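Local coordinates for nicotinate-nucleotide--dimethylbenzimidazole phosphoribosyltransferase (Thermus thermophilus HB8, PDB 1WX1), which probably catalyses transfer of the phosphoribosyl group of nicotinate mononucleotide to 5,6-dimethylbenzimidazole, giving alpha-ribazole 5'-phosphate for cobalamin biosynthesis, at residues H56-V59 / A60-V63; T122-L125 / A126-P129; E196-R199 / R200-A204. All blocks are in the same frame, centred on the assembly; numbering follows the deposited sequence.

Contact 1 (H56-V59 / A60-V63); sequences HGVV and AEGV
V58 and E61 meet one turn apart in a short coil of backbone, their side chains crossing at about a right angle. The V58 methyl CG2 lies 3.9 Å from E61 CG; a chi1 of 76° sets CG1 of V58 between N and the carbonyl carbon and leaves CG2 anti to N, on the side of E61. CB of E61 also rests 3.3 Å from V58 O, the oxygen that accepts E61 N at 2.9 Å. From there the E61 chain bends at chi2 (-60°), and its carboxylate oxygen OE2 is bonded to N124 of the loop 122-129. The other V58 methyl, CG1, faces V63 CG2 across 4.2 Å, a looser apolar touch. Three successive i to i+3 bonds wind the coil: besides E61, A60 N reaches G57 O and G62 N reaches V59 O, both at 3.1 Å. G62 has a positive phi (65°), a conformation that glycine adopts more readily than other residues. The coil belongs to the loop between strand 47-54 and helix 70-79; V58 and V63 both pack on T169 of helix 167-179, while R200 of helix 195-210 lies against the backbone of E61 and G62.

Contact 2 (T122-L125 / A126-P129); sequences TANL and AQGP. With NA (sodium ion), chain C.
Q127 O binds a sodium ion at 2.5 Å, with three waters as the other ligands seen; Q127 stands in a turn whose bonds converge on N124. N124 receives bonds on both of its oxygens. Its side-chain OD1 takes A126 N at 3.0 Å, an Asx turn, and its backbone O takes Q127 N at 3.0 Å and, weakly, G128 N. CG stands anti to the backbone N (chi1 -171°) and beside the carbonyl carbon, which brings OD1 to A126 N; the A126 amide approaches OD1 from above the carbonyl plane. ND2 lies 3.6 Å from Q127 CG; the two side chains run side by side in the same direction, yet their amide planes stand 86° apart. N124 ND2 and Q127 NE2 both bond to OE2 of E61. An alanine here would remove OD1 and ND2, and would probably leave the A126 amide without this acceptor and E61 with one donor fewer. L125 CA makes a CH...O contact with G128 O (3.4 Å). The turn lies in the loop between strand 113-115 and helix 133-152, with L125 and A126 packed on A208 and A204 of helix 195-210.

Contact 3 (E196-R199 / R200-A204); sequences EGLR and RKRQA
R200 folds back over the preceding turn of its helix, laying one guanidinium face over the backbone of E196 and G197. E196 O stands 3.8 Å above that plane, over its centre, and G197 CA lies 3.7 Å from NH2. CG is anti to the carbonyl carbon, and a bend at chi3 (-49°) turns the group back onto this backbone. The same bend directs NE and NH2 to the loop 60-63, where NH2 bonds to G62 O and NE weakly to E61 O. The E196 carboxylate lies near but not in contact, OE2 being 4.2 Å from R200 NH1; OE1 instead makes a long salt bridge to R199 NH1, 3.8 Å away, at the guanidinium edge and in its plane. R199 reaches it by a fully extended chain. L198 CB lies over one face of the R202 guanidinium, offset toward the rim, but the outer ends of these two side chains are too close in the model and their placing is doubtful. K201 starts alongside G197, CG 3.2 Å from its O, before its chain bends away and NZ bonds to G188 O. Beneath these side chains run the i to i+4 bonds, the shortest from K201 N to G197 O at 2.8 Å. This is the bonding pattern of an alpha-helix, here helix 195-210 at the surface: E196, R199 and Q203 are exposed, while K201 and A204 are buried and touch T169 of helix 167-179.

All three contacts lie on one flank of the chain, some 23 to 24 Å from its centre. Contacts 1 and 3 are surface contacts, whereas contact 2 is partly buried. Contacts 1 and 2 are turns in loops that follow two strands of the same parallel sheet, 47-54 and 113-115, with 94-100 between them; contact 3 is regular helix, with i to i+4 bonds in place of turn bonds. The links among them differ in kind: polar between contacts 1 and 2 and between contacts 1 and 3, each through a charged side chain, but apolar between contacts 2 and 3. The sodium ion belongs to contact 2.

Contact 1 (H56-V59 / A60-V63)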
ATOM      1  N   HIS A  56       5.516   0.494 -31.073  1.00 16.12           N
ATOM      2  CA  HIS A  56       5.603   1.891 -31.484  1.00 17.08           C
ATOM      3  C   HIS A  56       6.697   2.164 -32.514  1.00 16.81           C
ATOM      4  O   HIS A  56       7.848   1.773 -32.323  1.00 16.23           O
ATOM      5  CB  HIS A  56       5.861   2.747 -30.241  1.00 14.66           C
ATOM      6  CG  HIS A  56       4.805   2.618 -29.192  1.00 17.51           C
ATOM      7  ND1 HIS A  56       3.830   3.574 -28.990  1.00 18.70           N
ATOM      8  CD2 HIS A  56       4.543   1.629 -28.301  1.00 17.97           C
ATOM      9  CE1 HIS A  56       3.017   3.181 -28.030  1.00 20.19           C
ATOM     10  NE2 HIS A  56       3.430   2.000 -27.594  1.00 18.94           N
ATOM     11  N   GLY A  57       6.336   2.847 -33.597  1.00 16.02           N
ATOM     12  CA  GLY A  57       7.315   3.166 -34.620  1.00 17.18           C
ATOM     13  C   GLY A  57       8.349   4.161 -34.121  1.00 17.85           C
ATOM     14  O   GLY A  57       9.446   4.252 -34.673  1.00 19.19           O
ATOM     15  N   VAL A  58       8.013   4.899 -33.066  1.00 15.39           N
ATOM     16  CA  VAL A  58       8.929   5.898 -32.521  1.00 15.35           C
ATOM     17  C   VAL A  58      10.211   5.295 -31.937  1.00 15.63           C
ATOM     18  O   VAL A  58      11.153   6.021 -31.620  1.00 16.36           O
ATOM     19  CB  VAL A  58       8.217   6.796 -31.461  1.00 16.14           C
ATOM     20  CG1 VAL A  58       8.059   6.056 -30.150  1.00 16.40           C
ATOM     21  CG2 VAL A  58       8.989   8.105 -31.276  1.00 17.89           C
ATOM     22  N   VAL A  59      10.265   3.971 -31.808  1.00 15.63           N
ATOM     23  CA  VAL A  59      11.473   3.342 -31.287  1.00 17.37           C
ATOM     24  C   VAL A  59      12.634   3.639 -32.230  1.00 17.28           C
ATOM     25  O   VAL A  59      13.795   3.543 -31.845  1.00 17.78           O
ATOM     26  CB  VAL A  59      11.340   1.805 -31.162  1.00 19.38           C
ATOM     27  CG1 VAL A  59      10.302   1.454 -30.100  1.00 20.97           C
ATOM     28  CG2 VAL A  59      10.968   1.203 -32.511  1.00 24.52           C
ATOM     29  N   ALA A  60      12.312   4.001 -33.467  1.00 17.34           N
ATOM     30  CA  ALA A  60      13.339   4.305 -34.455  1.00 18.72           C
ATOM     31  C   ALA A  60      14.098   5.584 -34.094  1.00 20.18           C
ATOM     32  O   ALA A  60      15.162   5.859 -34.655  1.00 19.74           O
ATOM     33  CB  ALA A  60      12.710   4.436 -35.839  1.00 16.74           C
ATOM     34  N   GLU A  61      13.549   6.359 -33.161  1.00 18.81           N
ATOM     35  CA  GLU A  61      14.177   7.603 -32.723  1.00 19.49           C
ATOM     36  C   GLU A  61      15.162   7.377 -31.574  1.00 19.57           C
ATOM     37  O   GLU A  61      15.698   8.335 -31.007  1.00 18.31           O
ATOM     38  CB  GLU A  61      13.111   8.608 -32.274  1.00 20.64           C
ATOM     39  CG  GLU A  61      12.137   9.046 -33.362  1.00 22.36           C
ATOM     40  CD  GLU A  61      12.828   9.709 -34.542  1.00 25.71           C
ATOM     41  OE1 GLU A  61      13.746  10.519 -34.310  1.00 30.67           O
ATOM     42  OE2 GLU A  61      12.447   9.431 -35.697  1.00 25.66           O
ATOM     43  N   GLY A  62      15.385   6.115 -31.223  1.00 19.04           N
ATOM     44  CA  GLY A  62      16.312   5.792 -30.152  1.00 19.90           C
ATOM     45  C   GLY A  62      15.856   6.305 -28.798  1.00 22.25           C
ATOM     46  O   GLY A  62      16.642   6.888 -28.048  1.00 23.12           O
ATOM     47  N   VAL A  63      14.586   6.079 -28.478  1.00 22.67           N
ATOM     48  CA  VAL A  63      14.028   6.543 -27.214  1.00 24.13           C
ATOM     49  C   VAL A  63      13.961   5.456 -26.147  1.00 25.28           C
ATOM     50  O   VAL A  63      13.482   5.701 -25.040  1.00 27.69           O
ATOM     51  CB  VAL A  63      12.614   7.125 -27.418  1.00 23.73           C
ATOM     52  CG1 VAL A  63      12.677   8.290 -28.390  1.00 24.04           C
ATOM     53  CG2 VAL A  63      11.668   6.043 -27.942  1.00 24.40           C
TER

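Contact 2 (T122-L125 / A126-P129)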
ATOM      1  N   THR A 122       2.522   1.092 -34.430  1.00 17.84           N
ATOM      2  CA  THR A 122       2.191   2.375 -35.037  1.00 18.81           C
ATOM      3  C   THR A 122       3.328   2.862 -35.928  1.00 17.68           C
ATOM      4  O   THR A 122       4.431   2.308 -35.909  1.00 17.22           O
ATOM      5  CB  THR A 122       2.003   3.454 -33.974  1.00 17.82           C
ATOM      6  OG1 THR A 122       3.162   3.466 -33.132  1.00 15.37           O
ATOM      7  CG2 THR A 122       0.758   3.192 -33.132  1.00 18.26           C
ATOM      8  N   ALA A 123       3.047   3.901 -36.706  1.00 17.32           N
ATOM      9  CA  ALA A 123       4.064   4.515 -37.552  1.00 17.26           C
ATOM     10  C   ALA A 123       4.859   5.381 -36.565  1.00 18.32           C
ATOM     11  O   ALA A 123       4.440   5.543 -35.419  1.00 16.96           O
ATOM     12  CB  ALA A 123       3.404   5.392 -38.623  1.00 16.03           C
ATOM     13  N   ASN A 124       5.992   5.926 -37.002  1.00 17.29           N
ATOM     14  CA  ASN A 124       6.838   6.769 -36.153  1.00 18.62           C
ATOM     15  C   ASN A 124       6.134   8.101 -35.881  1.00 19.22           C
ATOM     16  O   ASN A 124       6.019   8.936 -36.774  1.00 18.02           O
ATOM     17  CB  ASN A 124       8.174   7.033 -36.857  1.00 18.40           C
ATOM     18  CG  ASN A 124       9.186   7.720 -35.961  1.00 18.53           C
ATOM     19  OD1 ASN A 124       8.835   8.326 -34.949  1.00 16.33           O
ATOM     20  ND2 ASN A 124      10.456   7.637 -36.340  1.00 18.80           N
ATOM     21  N   LEU A 125       5.686   8.302 -34.646  1.00 18.76           N
ATOM     22  CA  LEU A 125       4.964   9.523 -34.283  1.00 19.14           C
ATOM     23  C   LEU A 125       5.777  10.811 -34.425  1.00 18.01           C
ATOM     24  O   LEU A 125       5.213  11.906 -34.467  1.00 17.63           O
ATOM     25  CB  LEU A 125       4.428   9.404 -32.845  1.00 18.49           C
ATOM     26  CG  LEU A 125       5.439   9.396 -31.694  1.00 17.46           C
ATOM     27  CD1 LEU A 125       5.757  10.829 -31.283  1.00 15.76           C
ATOM     28  CD2 LEU A 125       4.854   8.641 -30.502  1.00 14.66           C
ATOM     29  N   ALA A 126       7.100  10.689 -34.486  1.00 18.72           N
ATOM     30  CA  ALA A 126       7.949  11.864 -34.628  1.00 18.38           C
ATOM     31  C   ALA A 126       8.032  12.331 -36.077  1.00 19.21           C
ATOM     32  O   ALA A 126       8.459  13.459 -36.351  1.00 19.54           O
ATOM     33  CB  ALA A 126       9.358  11.566 -34.105  1.00 18.61           C
ATOM     34  N   GLN A 127       7.612  11.473 -37.002  1.00 17.79           N
ATOM     35  CA  GLN A 127       7.696  11.791 -38.427  1.00 18.95           C
ATOM     36  C   GLN A 127       6.351  11.908 -39.134  1.00 19.17           C
ATOM     37  O   GLN A 127       6.289  12.350 -40.280  1.00 18.95           O
ATOM     38  CB  GLN A 127       8.543  10.732 -39.136  1.00 18.31           C
ATOM     39  CG  GLN A 127       9.906  10.500 -38.489  1.00 19.76           C
ATOM     40  CD  GLN A 127      10.808  11.719 -38.559  1.00 21.60           C
ATOM     41  OE1 GLN A 127      10.575  12.637 -39.348  1.00 20.74           O
ATOM     42  NE2 GLN A 127      11.835  11.740 -37.727  1.00 21.59           N
ATOM     43  N   GLY A 128       5.279  11.503 -38.461  1.00 17.87           N
ATOM     44  CA  GLY A 128       3.963  11.576 -39.072  1.00 18.11           C
ATOM     45  C   GLY A 128       2.921  10.975 -38.149  1.00 18.10           C
ATOM     46  O   GLY A 128       3.264  10.535 -37.053  1.00 16.86           O
ATOM     47  N   PRO A 129       1.643  10.938 -38.557  1.00 19.50           N
ATOM     48  CA  PRO A 129       0.594  10.367 -37.704  1.00 19.06           C
ATOM     49  C   PRO A 129       0.905   8.929 -37.306  1.00 18.98           C
ATOM     50  O   PRO A 129       1.299   8.110 -38.140  1.00 17.13           O
ATOM     51  CB  PRO A 129      -0.659  10.478 -38.572  1.00 20.35           C
ATOM     52  CG  PRO A 129      -0.112  10.431 -39.971  1.00 23.71           C
ATOM     53  CD  PRO A 129       1.106  11.308 -39.876  1.00 20.38           C
TER
HETATM   54 NA    NA C1001       7.046  11.817 -42.570  1.00 26.01          NA
HETATM   55  O   HOH W   1       7.003  14.564 -42.767  1.00 32.89           O
HETATM   56  O   HOH W   2       4.400  12.125 -43.042  1.00 32.95           O
HETATM   57  O   HOH W   3       6.716   9.230 -42.033  1.00 28.91           O

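Contact 3 (E196-R199 / R200-A204)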
ATOM      1  N   GLU A 196      21.051  12.285 -24.150  1.00 38.27           N
ATOM      2  CA  GLU A 196      20.759  12.314 -25.574  1.00 36.64           C
ATOM      3  C   GLU A 196      19.391  11.707 -25.878  1.00 33.24           C
ATOM      4  O   GLU A 196      18.658  12.220 -26.736  1.00 31.09           O
ATOM      5  CB  GLU A 196      21.848  11.588 -26.369  1.00 39.72           C
ATOM      6  CG  GLU A 196      22.911  12.513 -26.964  1.00 44.91           C
ATOM      7  CD  GLU A 196      22.305  13.632 -27.803  1.00 49.14           C
ATOM      8  OE1 GLU A 196      21.939  14.682 -27.226  1.00 50.00           O
ATOM      9  OE2 GLU A 196      22.179  13.456 -29.037  1.00 51.02           O
ATOM     10  N   GLY A 197      19.044  10.632 -25.166  1.00 31.56           N
ATOM     11  CA  GLY A 197      17.764   9.972 -25.366  1.00 29.70           C
ATOM     12  C   GLY A 197      16.680  10.945 -24.966  1.00 29.93           C
ATOM     13  O   GLY A 197      15.700  11.117 -25.703  1.00 28.74           O
ATOM     14  N   LEU A 198      16.893  11.622 -23.838  1.00 30.30           N
ATOM     15  CA  LEU A 198      16.009  12.604 -23.266  1.00 30.45           C
ATOM     16  C   LEU A 198      15.649  13.616 -24.330  1.00 28.37           C
ATOM     17  O   LEU A 198      14.487  13.916 -24.572  1.00 27.28           O
ATOM     18  CB  LEU A 198      16.742  13.295 -22.116  1.00 34.23           C
ATOM     19  CG  LEU A 198      15.863  13.459 -20.873  1.00 38.01           C
ATOM     20  CD1 LEU A 198      15.565  12.125 -20.188  1.00 40.25           C
ATOM     21  CD2 LEU A 198      16.500  14.353 -19.809  1.00 36.95           C
ATOM     22  N   ARG A 199      16.710  14.147 -24.917  1.00 27.99           N
ATOM     23  CA  ARG A 199      16.600  15.142 -25.946  1.00 25.50           C
ATOM     24  C   ARG A 199      15.815  14.637 -27.157  1.00 23.16           C
ATOM     25  O   ARG A 199      14.961  15.344 -27.701  1.00 20.17           O
ATOM     26  CB  ARG A 199      17.999  15.561 -26.395  1.00 26.51           C
ATOM     27  CG  ARG A 199      18.007  16.780 -27.284  1.00 28.75           C
ATOM     28  CD  ARG A 199      19.423  17.113 -27.719  1.00 31.69           C
ATOM     29  NE  ARG A 199      19.448  18.264 -28.612  1.00 34.56           N
ATOM     30  CZ  ARG A 199      20.454  18.552 -29.428  1.00 35.08           C
ATOM     31  NH1 ARG A 199      21.523  17.767 -29.461  1.00 35.30           N
ATOM     32  NH2 ARG A 199      20.386  19.615 -30.216  1.00 36.80           N
ATOM     33  N   ARG A 200      16.109  13.420 -27.616  1.00 22.02           N
ATOM     34  CA  ARG A 200      15.377  12.915 -28.775  1.00 21.72           C
ATOM     35  C   ARG A 200      13.920  12.667 -28.436  1.00 19.92           C
ATOM     36  O   ARG A 200      13.063  12.846 -29.275  1.00 18.41           O
ATOM     37  CB  ARG A 200      16.042  11.682 -29.330  1.00 24.34           C
ATOM     38  CG  ARG A 200      17.368  12.037 -29.971  1.00 26.25           C
ATOM     39  CD  ARG A 200      18.002  10.826 -30.638  1.00 28.45           C
ATOM     40  NE  ARG A 200      18.012   9.690 -29.724  1.00 28.49           N
ATOM     41  CZ  ARG A 200      19.107   9.168 -29.159  1.00 30.61           C
ATOM     42  NH1 ARG A 200      20.317   9.668 -29.411  1.00 31.00           N
ATOM     43  NH2 ARG A 200      19.001   8.148 -28.315  1.00 28.33           N
ATOM     44  N   LYS A 201      13.624  12.298 -27.192  1.00 20.56           N
ATOM     45  CA  LYS A 201      12.228  12.058 -26.818  1.00 22.84           C
ATOM     46  C   LYS A 201      11.487  13.381 -26.859  1.00 21.76           C
ATOM     47  O   LYS A 201      10.403  13.455 -27.422  1.00 21.40           O
ATOM     48  CB  LYS A 201      12.101  11.415 -25.427  1.00 23.20           C
ATOM     49  CG  LYS A 201      12.720  10.032 -25.344  1.00 28.31           C
ATOM     50  CD  LYS A 201      11.964   9.130 -24.383  1.00 34.39           C
ATOM     51  CE  LYS A 201      12.008   9.638 -22.962  1.00 35.78           C
ATOM     52  NZ  LYS A 201      11.347   8.669 -22.040  1.00 38.69           N
ATOM     53  N   ARG A 202      12.091  14.430 -26.299  1.00 22.61           N
ATOM     54  CA  ARG A 202      11.460  15.742 -26.304  1.00 23.17           C
ATOM     55  C   ARG A 202      11.228  16.224 -27.729  1.00 23.00           C
ATOM     56  O   ARG A 202      10.177  16.796 -28.037  1.00 22.61           O
ATOM     57  CB  ARG A 202      12.319  16.773 -25.572  1.00 26.78           C
ATOM     58  CG  ARG A 202      12.565  16.460 -24.111  1.00 33.87           C
ATOM     59  CD  ARG A 202      13.669  17.347 -23.575  1.00 39.47           C
ATOM     60  NE  ARG A 202      14.117  16.950 -22.245  1.00 44.99           N
ATOM     61  CZ  ARG A 202      15.279  17.324 -21.719  1.00 47.92           C
ATOM     62  NH1 ARG A 202      16.102  18.093 -22.420  1.00 49.17           N
ATOM     63  NH2 ARG A 202      15.613  16.951 -20.492  1.00 49.81           N
ATOM     64  N   GLN A 203      12.220  16.014 -28.599  1.00 23.94           N
ATOM     65  CA  GLN A 203      12.070  16.435 -29.988  1.00 25.35           C
ATOM     66  C   GLN A 203      10.949  15.666 -30.659  1.00 22.89           C
ATOM     67  O   GLN A 203      10.160  16.237 -31.399  1.00 23.76           O
ATOM     68  CB  GLN A 203      13.363  16.268 -30.774  1.00 29.66           C
ATOM     69  CG  GLN A 203      14.033  17.591 -31.105  1.00 38.71           C
ATOM     70  CD  GLN A 203      14.500  17.681 -32.537  1.00 44.02           C
ATOM     71  OE1 GLN A 203      15.704  17.813 -32.794  1.00 46.69           O
ATOM     72  NE2 GLN A 203      13.566  17.604 -33.477  1.00 45.82           N
ATOM     73  N   ALA A 204      10.865  14.373 -30.372  1.00 21.97           N
ATOM     74  CA  ALA A 204       9.826  13.532 -30.956  1.00 20.91           C
ATOM     75  C   ALA A 204       8.465  14.070 -30.555  1.00 20.18           C
ATOM     76  O   ALA A 204       7.562  14.166 -31.382  1.00 19.97           O
ATOM     77  CB  ALA A 204       9.982  12.079 -30.482  1.00 20.53           C
TER